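Local structure of lipoprotein LpqN (Mycobacterium tuberculosis, 6E5F) at residues Asp86-Glu98 and Ile107-Ile121. The protein supports cell envelope biogenesis and virulence, may connect MmpL transporters with periplasmic proteins, and binds a dodecyl-trehalose glycolipid. Residues are numbered along the deposited sequence; the frame is centred on the assembly and turned at random.
Sequences DLPVPDDWRLLPE and IVYTQPADPNDPPTI
The indole of W93 lies wedged between Y109 and I107, two residues of the neighbouring antiparallel strand. On one face Y109 brings its CB almost squarely over the six-membered ring, 4.0 Å from the centroid and only 4° off the normal, a clear CH-pi contact. The phenol plane is turned 58° from the indole, neither stacked nor edge-to-face, and its CD1 comes 3.5 Å from W93 NE1. I107 lies over the opposite face near its rim: with chi1 at 53°, CG1 is tucked between its own backbone N and carbonyl carbon, and CD1 reaches both the indole and the ring of P90, 3.7 Å from P90 CD. The far end of the indole runs across the strand to P119 and the CG1 branch of I121.

R94 points to the other face of the hairpin, beside V108, its extended chain alongside the valine, CG 3.3 Å from V108 CG1, that methyl lying under one guanidinium face, toward its rim; L96 reaches V108 CG1 crosswise through CD2. R94 and V108 also form the hydrogen-bonded backbone pair. Where the strands part, D92 O accepts two bonds from T110: the amide comes nearly straight along the carbonyl, the hydroxyl from above its plane, and this double grip ties the type II turn P90-W93 to T110, just past strand 106-109.

This antiparallel beta hairpin, 93-96 with 106-109, joins strand 120-130 through 106-109, in a family of the Mog1p/PsbP clan. Helix 210-223 meets W93 through T212 and A216, while I121 touches A203 of strand 195-206 and lies about 4 Å, by its side chain, from the bound glycolipid.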
ATOM      1  N   ASP A  86       7.808  11.042  -2.673  1.00 25.00           N
ATOM      2  CA  ASP A  86       7.149  12.240  -2.153  1.00 27.77           C
ATOM      3  C   ASP A  86       5.642  12.001  -2.207  1.00 28.48           C
ATOM      4  O   ASP A  86       4.995  12.237  -3.229  1.00 28.94           O
ATOM      5  CB  ASP A  86       7.561  13.464  -2.966  1.00 35.83           C
ATOM      6  CG  ASP A  86       6.911  14.742  -2.469  1.00 57.85           C
ATOM      7  OD1 ASP A  86       7.123  15.099  -1.292  1.00 67.71           O
ATOM      8  OD2 ASP A  86       6.197  15.394  -3.260  1.00 71.71           O
ATOM      9  N   LEU A  87       5.086  11.522  -1.092  1.00 28.04           N
ATOM     10  CA  LEU A  87       3.642  11.372  -0.955  1.00 29.30           C
ATOM     11  C   LEU A  87       3.032  12.694  -0.491  1.00 32.54           C
ATOM     12  O   LEU A  87       3.580  13.351   0.397  1.00 33.09           O
ATOM     13  CB  LEU A  87       3.310  10.305   0.087  1.00 34.32           C
ATOM     14  CG  LEU A  87       3.121   8.825  -0.274  1.00 50.97           C
ATOM     15  CD1 LEU A  87       2.867   8.578  -1.757  1.00 43.74           C
ATOM     16  CD2 LEU A  87       4.297   7.995   0.225  1.00 40.17           C
ATOM     17  N   PRO A  88       1.898  13.101  -1.051  1.00 27.19           N
ATOM     18  CA  PRO A  88       1.244  14.322  -0.579  1.00 29.25           C
ATOM     19  C   PRO A  88       0.450  14.071   0.694  1.00 29.17           C
ATOM     20  O   PRO A  88       0.058  12.946   1.010  1.00 30.43           O
ATOM     21  CB  PRO A  88       0.303  14.675  -1.735  1.00 30.40           C
ATOM     22  CG  PRO A  88      -0.086  13.344  -2.285  1.00 29.60           C
ATOM     23  CD  PRO A  88       1.150  12.480  -2.162  1.00 29.14           C
ATOM     24  N   VAL A  89       0.222  15.155   1.428  1.00 32.27           N
ATOM     25  CA  VAL A  89      -0.665  15.136   2.589  1.00 34.88           C
ATOM     26  C   VAL A  89      -1.935  15.879   2.196  1.00 36.80           C
ATOM     27  O   VAL A  89      -1.945  17.118   2.193  1.00 40.04           O
ATOM     28  CB  VAL A  89      -0.001  15.775   3.819  1.00 36.96           C
ATOM     29  CG1 VAL A  89      -0.965  15.764   5.000  1.00 36.48           C
ATOM     30  CG2 VAL A  89       1.280  15.046   4.170  1.00 34.11           C
ATOM     31  N   PRO A  90      -3.017  15.183   1.847  1.00 36.37           N
ATOM     32  CA  PRO A  90      -4.233  15.883   1.425  1.00 39.58           C
ATOM     33  C   PRO A  90      -4.768  16.787   2.526  1.00 44.00           C
ATOM     34  O   PRO A  90      -4.453  16.634   3.708  1.00 41.60           O
ATOM     35  CB  PRO A  90      -5.216  14.744   1.119  1.00 34.79           C
ATOM     36  CG  PRO A  90      -4.355  13.546   0.873  1.00 36.14           C
ATOM     37  CD  PRO A  90      -3.166  13.719   1.769  1.00 34.43           C
ATOM     38  N   ASP A  91      -5.586  17.751   2.115  1.00 49.59           N
ATOM     39  CA  ASP A  91      -6.201  18.659   3.073  1.00 53.72           C
ATOM     40  C   ASP A  91      -7.069  17.877   4.049  1.00 47.18           C
ATOM     41  O   ASP A  91      -7.734  16.906   3.678  1.00 44.88           O
ATOM     42  CB  ASP A  91      -7.043  19.699   2.338  1.00 62.27           C
ATOM     43  CG  ASP A  91      -6.199  20.673   1.540  1.00 69.25           C
ATOM     44  OD1 ASP A  91      -5.058  20.955   1.964  1.00 67.49           O
ATOM     45  OD2 ASP A  91      -6.675  21.156   0.492  1.00 76.18           O
ATOM     46  N   ASP A  92      -7.048  18.305   5.311  1.00 50.99           N
ATOM     47  CA  ASP A  92      -7.755  17.677   6.425  1.00 46.65           C
ATOM     48  C   ASP A  92      -7.117  16.365   6.869  1.00 43.52           C
ATOM     49  O   ASP A  92      -7.649  15.711   7.776  1.00 44.93           O
ATOM     50  CB  ASP A  92      -9.253  17.474   6.157  1.00 54.02           C
ATOM     51  CG  ASP A  92      -9.997  18.786   5.985  1.00 61.74           C
ATOM     52  OD1 ASP A  92      -9.535  19.808   6.534  1.00 59.23           O
ATOM     53  OD2 ASP A  92     -11.042  18.794   5.302  1.00 64.56           O
ATOM     54  N   TRP A  93      -6.008  15.953   6.265  1.00 37.16           N
ATOM     55  CA  TRP A  93      -5.225  14.822   6.736  1.00 33.72           C
ATOM     56  C   TRP A  93      -3.944  15.337   7.379  1.00 34.64           C
ATOM     57  O   TRP A  93      -3.471  16.432   7.062  1.00 35.93           O
ATOM     58  CB  TRP A  93      -4.859  13.886   5.581  1.00 31.34           C
ATOM     59  CG  TRP A  93      -6.031  13.170   4.978  1.00 33.51           C
ATOM     60  CD1 TRP A  93      -7.038  13.722   4.240  1.00 37.31           C
ATOM     61  CD2 TRP A  93      -6.312  11.767   5.053  1.00 29.24           C
ATOM     62  NE1 TRP A  93      -7.929  12.752   3.856  1.00 33.62           N
ATOM     63  CE2 TRP A  93      -7.507  11.542   4.342  1.00 29.29           C
ATOM     64  CE3 TRP A  93      -5.671  10.680   5.653  1.00 27.96           C
ATOM     65  CZ2 TRP A  93      -8.071  10.278   4.214  1.00 28.96           C
ATOM     66  CZ3 TRP A  93      -6.233   9.426   5.527  1.00 27.05           C
ATOM     67  CH2 TRP A  93      -7.423   9.234   4.812  1.00 29.20           C
ATOM     68  N   ARG A  94      -3.393  14.547   8.293  1.00 34.08           N
ATOM     69  CA  ARG A  94      -2.135  14.890   8.941  1.00 39.44           C
ATOM     70  C   ARG A  94      -1.115  13.784   8.708  1.00 41.95           C
ATOM     71  O   ARG A  94      -1.461  12.606   8.588  1.00 34.99           O
ATOM     72  CB  ARG A  94      -2.313  15.161  10.448  1.00 42.09           C
ATOM     73  CG  ARG A  94      -2.345  13.931  11.356  1.00 54.67           C
ATOM     74  CD  ARG A  94      -1.991  14.303  12.798  1.00 65.20           C
ATOM     75  NE  ARG A  94      -1.504  13.154  13.560  1.00 66.08           N
ATOM     76  CZ  ARG A  94      -2.243  12.417  14.388  1.00 67.35           C
ATOM     77  NH1 ARG A  94      -3.525  12.697  14.586  1.00 74.66           N
ATOM     78  NH2 ARG A  94      -1.690  11.394  15.025  1.00 71.60           N
ATOM     79  N   LEU A  95       0.151  14.184   8.658  1.00 35.09           N
ATOM     80  CA  LEU A  95       1.237  13.253   8.391  1.00 34.27           C
ATOM     81  C   LEU A  95       1.502  12.377   9.611  1.00 33.38           C
ATOM     82  O   LEU A  95       1.532  12.855  10.748  1.00 41.71           O
ATOM     83  CB  LEU A  95       2.500  14.045   8.052  1.00 37.64           C
ATOM     84  CG  LEU A  95       3.701  13.299   7.475  1.00 45.79           C
ATOM     85  CD1 LEU A  95       3.310  12.493   6.250  1.00 51.78           C
ATOM     86  CD2 LEU A  95       4.800  14.294   7.127  1.00 55.08           C
ATOM     87  N   LEU A  96       1.694  11.074   9.362  1.00 32.10           N
ATOM     88  CA  LEU A  96       2.087  10.139  10.407  1.00 32.42           C
ATOM     89  C   LEU A  96       3.571   9.849  10.277  1.00 26.66           C
ATOM     90  O   LEU A  96       4.026   9.490   9.183  1.00 29.02           O
ATOM     91  CB  LEU A  96       1.313   8.832  10.260  1.00 36.51           C
ATOM     92  CG  LEU A  96      -0.191   8.857  10.545  1.00 35.09           C
ATOM     93  CD1 LEU A  96      -0.787   7.479  10.302  1.00 41.83           C
ATOM     94  CD2 LEU A  96      -0.470   9.319  11.962  1.00 44.42           C
ATOM     95  N   PRO A  97       4.367   9.987  11.333  1.00 28.70           N
ATOM     96  CA  PRO A  97       5.784   9.630  11.228  1.00 28.39           C
ATOM     97  C   PRO A  97       5.949   8.123  11.104  1.00 30.30           C
ATOM     98  O   PRO A  97       5.025   7.344  11.334  1.00 29.85           O
ATOM     99  CB  PRO A  97       6.377  10.152  12.539  1.00 33.67           C
ATOM    100  CG  PRO A  97       5.242  10.085  13.500  1.00 33.01           C
ATOM    101  CD  PRO A  97       3.999  10.387  12.702  1.00 32.38           C
ATOM    102  N   GLU A  98       7.150   7.713  10.708  1.00 25.60           N
ATOM    103  CA  GLU A  98       7.466   6.293  10.669  1.00 24.09           C
ATOM    104  C   GLU A  98       7.366   5.707  12.071  1.00 25.33           C
ATOM    105  O   GLU A  98       7.913   6.251  13.029  1.00 28.03           O
ATOM    106  CB  GLU A  98       8.885   6.088  10.155  1.00 26.98           C
ATOM    107  CG  GLU A  98       9.078   6.420   8.701  1.00 27.42           C
ATOM    108  CD  GLU A  98      10.407   5.918   8.182  1.00 27.37           C
ATOM    109  OE1 GLU A  98      11.214   5.424   8.997  1.00 32.08           O
ATOM    110  OE2 GLU A  98      10.646   6.013   6.961  1.00 28.09           O
ATOM    111  N   ILE A 107      -0.713   8.787   6.514  1.00 28.45           N
ATOM    112  CA  ILE A 107      -1.586   9.920   6.771  1.00 28.27           C
ATOM    113  C   ILE A 107      -2.819   9.415   7.501  1.00 28.79           C
ATOM    114  O   ILE A 107      -3.266   8.281   7.288  1.00 27.24           O
ATOM    115  CB  ILE A 107      -1.978  10.663   5.475  1.00 29.93           C
ATOM    116  CG1 ILE A 107      -2.562   9.685   4.453  1.00 26.03           C
ATOM    117  CG2 ILE A 107      -0.774  11.391   4.899  1.00 29.98           C
ATOM    118  CD1 ILE A 107      -3.111  10.353   3.206  1.00 28.67           C
ATOM    119  N   VAL A 108      -3.365  10.264   8.364  1.00 31.01           N
ATOM    120  CA  VAL A 108      -4.588   9.975   9.099  1.00 27.70           C
ATOM    121  C   VAL A 108      -5.534  11.155   8.930  1.00 33.30           C
ATOM    122  O   VAL A 108      -5.100  12.311   8.885  1.00 36.05           O
ATOM    123  CB  VAL A 108      -4.309   9.690  10.589  1.00 33.13           C
ATOM    124  CG1 VAL A 108      -3.627  10.878  11.253  1.00 37.95           C
ATOM    125  CG2 VAL A 108      -5.597   9.344  11.315  1.00 38.86           C
ATOM    126  N   TYR A 109      -6.827  10.861   8.818  1.00 32.00           N
ATOM    127  CA  TYR A 109      -7.837  11.895   8.641  1.00 33.80           C
ATOM    128  C   TYR A 109      -8.107  12.587   9.972  1.00 34.04           C
ATOM    129  O   TYR A 109      -8.287  11.926  11.000  1.00 36.23           O
ATOM    130  CB  TYR A 109      -9.119  11.260   8.102  1.00 33.91           C
ATOM    131  CG  TYR A 109     -10.175  12.247   7.660  1.00 34.35           C
ATOM    132  CD1 TYR A 109      -9.909  13.178   6.667  1.00 44.85           C
ATOM    133  CD2 TYR A 109     -11.447  12.229   8.218  1.00 34.51           C
ATOM    134  CE1 TYR A 109     -10.872  14.077   6.254  1.00 43.31           C
ATOM    135  CE2 TYR A 109     -12.417  13.121   7.810  1.00 42.03           C
ATOM    136  CZ  TYR A 109     -12.124  14.043   6.826  1.00 45.88           C
ATOM    137  OH  TYR A 109     -13.088  14.936   6.415  1.00 52.40           O
ATOM    138  N   THR A 110      -8.140  13.919   9.952  1.00 41.47           N
ATOM    139  CA  THR A 110      -8.219  14.714  11.173  1.00 41.41           C
ATOM    140  C   THR A 110      -9.645  15.006  11.623  1.00 46.67           C
ATOM    141  O   THR A 110      -9.827  15.686  12.638  1.00 49.77           O
ATOM    142  CB  THR A 110      -7.470  16.043  10.992  1.00 42.75           C
ATOM    143  OG1 THR A 110      -8.127  16.835   9.993  1.00 52.69           O
ATOM    144  CG2 THR A 110      -6.030  15.796  10.580  1.00 47.42           C
ATOM    145  N   GLN A 111     -10.655  14.524  10.903  1.00 42.47           N
ATOM    146  CA  GLN A 111     -12.056  14.724  11.276  1.00 45.50           C
ATOM    147  C   GLN A 111     -12.803  13.397  11.230  1.00 39.66           C
ATOM    148  O   GLN A 111     -13.821  13.261  10.545  1.00 43.85           O
ATOM    149  CB  GLN A 111     -12.707  15.761  10.364  1.00 53.43           C
ATOM    150  CG  GLN A 111     -12.247  17.182  10.644  1.00 64.30           C
ATOM    151  CD  GLN A 111     -12.420  18.103   9.454  1.00 73.59           C
ATOM    152  OE1 GLN A 111     -12.940  17.702   8.412  1.00 79.61           O
ATOM    153  NE2 GLN A 111     -11.980  19.347   9.602  1.00 74.40           N
ATOM    154  N   PRO A 112     -12.328  12.397  11.966  1.00 37.45           N
ATOM    155  CA  PRO A 112     -12.973  11.081  11.930  1.00 38.61           C
ATOM    156  C   PRO A 112     -14.271  11.062  12.718  1.00 42.23           C
ATOM    157  O   PRO A 112     -14.440  11.767  13.718  1.00 42.13           O
ATOM    158  CB  PRO A 112     -11.934  10.173  12.598  1.00 37.02           C
ATOM    159  CG  PRO A 112     -11.256  11.068  13.573  1.00 42.37           C
ATOM    160  CD  PRO A 112     -11.199  12.428  12.916  1.00 41.51           C
ATOM    161  N   ALA A 113     -15.199  10.230  12.246  1.00 38.96           N
ATOM    162  CA  ALA A 113     -16.432  10.008  12.993  1.00 42.68           C
ATOM    163  C   ALA A 113     -16.149   9.333  14.326  1.00 43.40           C
ATOM    164  O   ALA A 113     -16.860   9.573  15.308  1.00 47.37           O
ATOM    165  CB  ALA A 113     -17.397   9.160  12.167  1.00 49.17           C
ATOM    166  N   ASP A 114     -15.119   8.491  14.379  1.00 43.66           N
ATOM    167  CA  ASP A 114     -14.702   7.812  15.604  1.00 49.12           C
ATOM    168  C   ASP A 114     -13.208   8.059  15.774  1.00 46.05           C
ATOM    169  O   ASP A 114     -12.391   7.440  15.069  1.00 40.79           O
ATOM    170  CB  ASP A 114     -14.995   6.318  15.516  1.00 52.31           C
ATOM    171  CG  ASP A 114     -14.631   5.573  16.787  1.00 60.73           C
ATOM    172  OD1 ASP A 114     -14.125   6.213  17.733  1.00 51.80           O
ATOM    173  OD2 ASP A 114     -14.852   4.344  16.840  1.00 51.47           O
ATOM    174  N   PRO A 115     -12.804   8.948  16.686  1.00 46.66           N
ATOM    175  CA  PRO A 115     -11.367   9.230  16.835  1.00 42.88           C
ATOM    176  C   PRO A 115     -10.549   8.014  17.226  1.00 40.90           C
ATOM    177  O   PRO A 115      -9.324   8.029  17.052  1.00 48.25           O
ATOM    178  CB  PRO A 115     -11.323  10.323  17.912  1.00 56.81           C
ATOM    179  CG  PRO A 115     -12.594  10.168  18.664  1.00 56.22           C
ATOM    180  CD  PRO A 115     -13.614   9.693  17.669  1.00 59.33           C
ATOM    181  N   ASN A 116     -11.181   6.963  17.743  1.00 45.32           N
ATOM    182  CA  ASN A 116     -10.493   5.710  18.025  1.00 46.70           C
ATOM    183  C   ASN A 116     -10.383   4.809  16.801  1.00 44.79           C
ATOM    184  O   ASN A 116      -9.771   3.739  16.895  1.00 46.51           O
ATOM    185  CB  ASN A 116     -11.217   4.957  19.145  1.00 58.15           C
ATOM    186  CG  ASN A 116     -10.899   5.510  20.521  1.00 65.51           C
ATOM    187  OD1 ASN A 116     -10.002   5.019  21.206  1.00 68.75           O
ATOM    188  ND2 ASN A 116     -11.632   6.537  20.930  1.00 67.77           N
ATOM    189  N   ASP A 117     -10.954   5.209  15.662  1.00 42.20           N
ATOM    190  CA  ASP A 117     -10.914   4.401  14.446  1.00 36.47           C
ATOM    191  C   ASP A 117     -10.976   5.326  13.234  1.00 36.68           C
ATOM    192  O   ASP A 117     -11.943   5.290  12.457  1.00 34.90           O
ATOM    193  CB  ASP A 117     -12.067   3.397  14.440  1.00 37.31           C
ATOM    194  CG  ASP A 117     -11.886   2.306  13.405  1.00 35.96           C
ATOM    195  OD1 ASP A 117     -10.863   2.323  12.691  1.00 37.10           O
ATOM    196  OD2 ASP A 117     -12.769   1.426  13.320  1.00 37.61           O
ATOM    197  N   PRO A 118      -9.964   6.163  13.039  1.00 33.09           N
ATOM    198  CA  PRO A 118     -10.004   7.147  11.955  1.00 34.45           C
ATOM    199  C   PRO A 118      -9.571   6.533  10.636  1.00 30.37           C
ATOM    200  O   PRO A 118      -8.790   5.569  10.615  1.00 30.97           O
ATOM    201  CB  PRO A 118      -8.984   8.198  12.415  1.00 34.68           C
ATOM    202  CG  PRO A 118      -7.971   7.396  13.173  1.00 38.36           C
ATOM    203  CD  PRO A 118      -8.760   6.314  13.880  1.00 36.21           C
ATOM    204  N   PRO A 119     -10.041   7.069   9.509  1.00 29.54           N
ATOM    205  CA  PRO A 119      -9.494   6.643   8.216  1.00 27.44           C
ATOM    206  C   PRO A 119      -7.997   6.905   8.160  1.00 26.27           C
ATOM    207  O   PRO A 119      -7.514   7.951   8.598  1.00 28.24           O
ATOM    208  CB  PRO A 119     -10.247   7.514   7.205  1.00 29.95           C
ATOM    209  CG  PRO A 119     -11.493   7.925   7.902  1.00 31.71           C
ATOM    210  CD  PRO A 119     -11.131   8.049   9.353  1.00 30.57           C
ATOM    211  N   THR A 120      -7.265   5.941   7.607  1.00 25.48           N
ATOM    212  CA  THR A 120      -5.818   6.040   7.515  1.00 24.96           C
ATOM    213  C   THR A 120      -5.337   5.453   6.198  1.00 25.37           C
ATOM    214  O   THR A 120      -5.948   4.535   5.640  1.00 24.31           O
ATOM    215  CB  THR A 120      -5.116   5.273   8.647  1.00 28.38           C
ATOM    216  OG1 THR A 120      -5.416   3.875   8.534  1.00 31.16           O
ATOM    217  CG2 THR A 120      -5.556   5.785  10.003  1.00 30.89           C
ATOM    218  N   ILE A 121      -4.223   5.990   5.710  1.00 24.83           N
ATOM    219  CA  ILE A 121      -3.473   5.404   4.607  1.00 22.20           C
ATOM    220  C   ILE A 121      -2.024   5.300   5.073  1.00 23.29           C
ATOM    221  O   ILE A 121      -1.381   6.319   5.353  1.00 26.43           O
ATOM    222  CB  ILE A 121      -3.595   6.222   3.312  1.00 23.04           C
ATOM    223  CG1 ILE A 121      -5.074   6.351   2.921  1.00 25.60           C
ATOM    224  CG2 ILE A 121      -2.787   5.566   2.192  1.00 26.13           C
ATOM    225  CD1 ILE A 121      -5.330   7.191   1.686  1.00 28.43           C
TER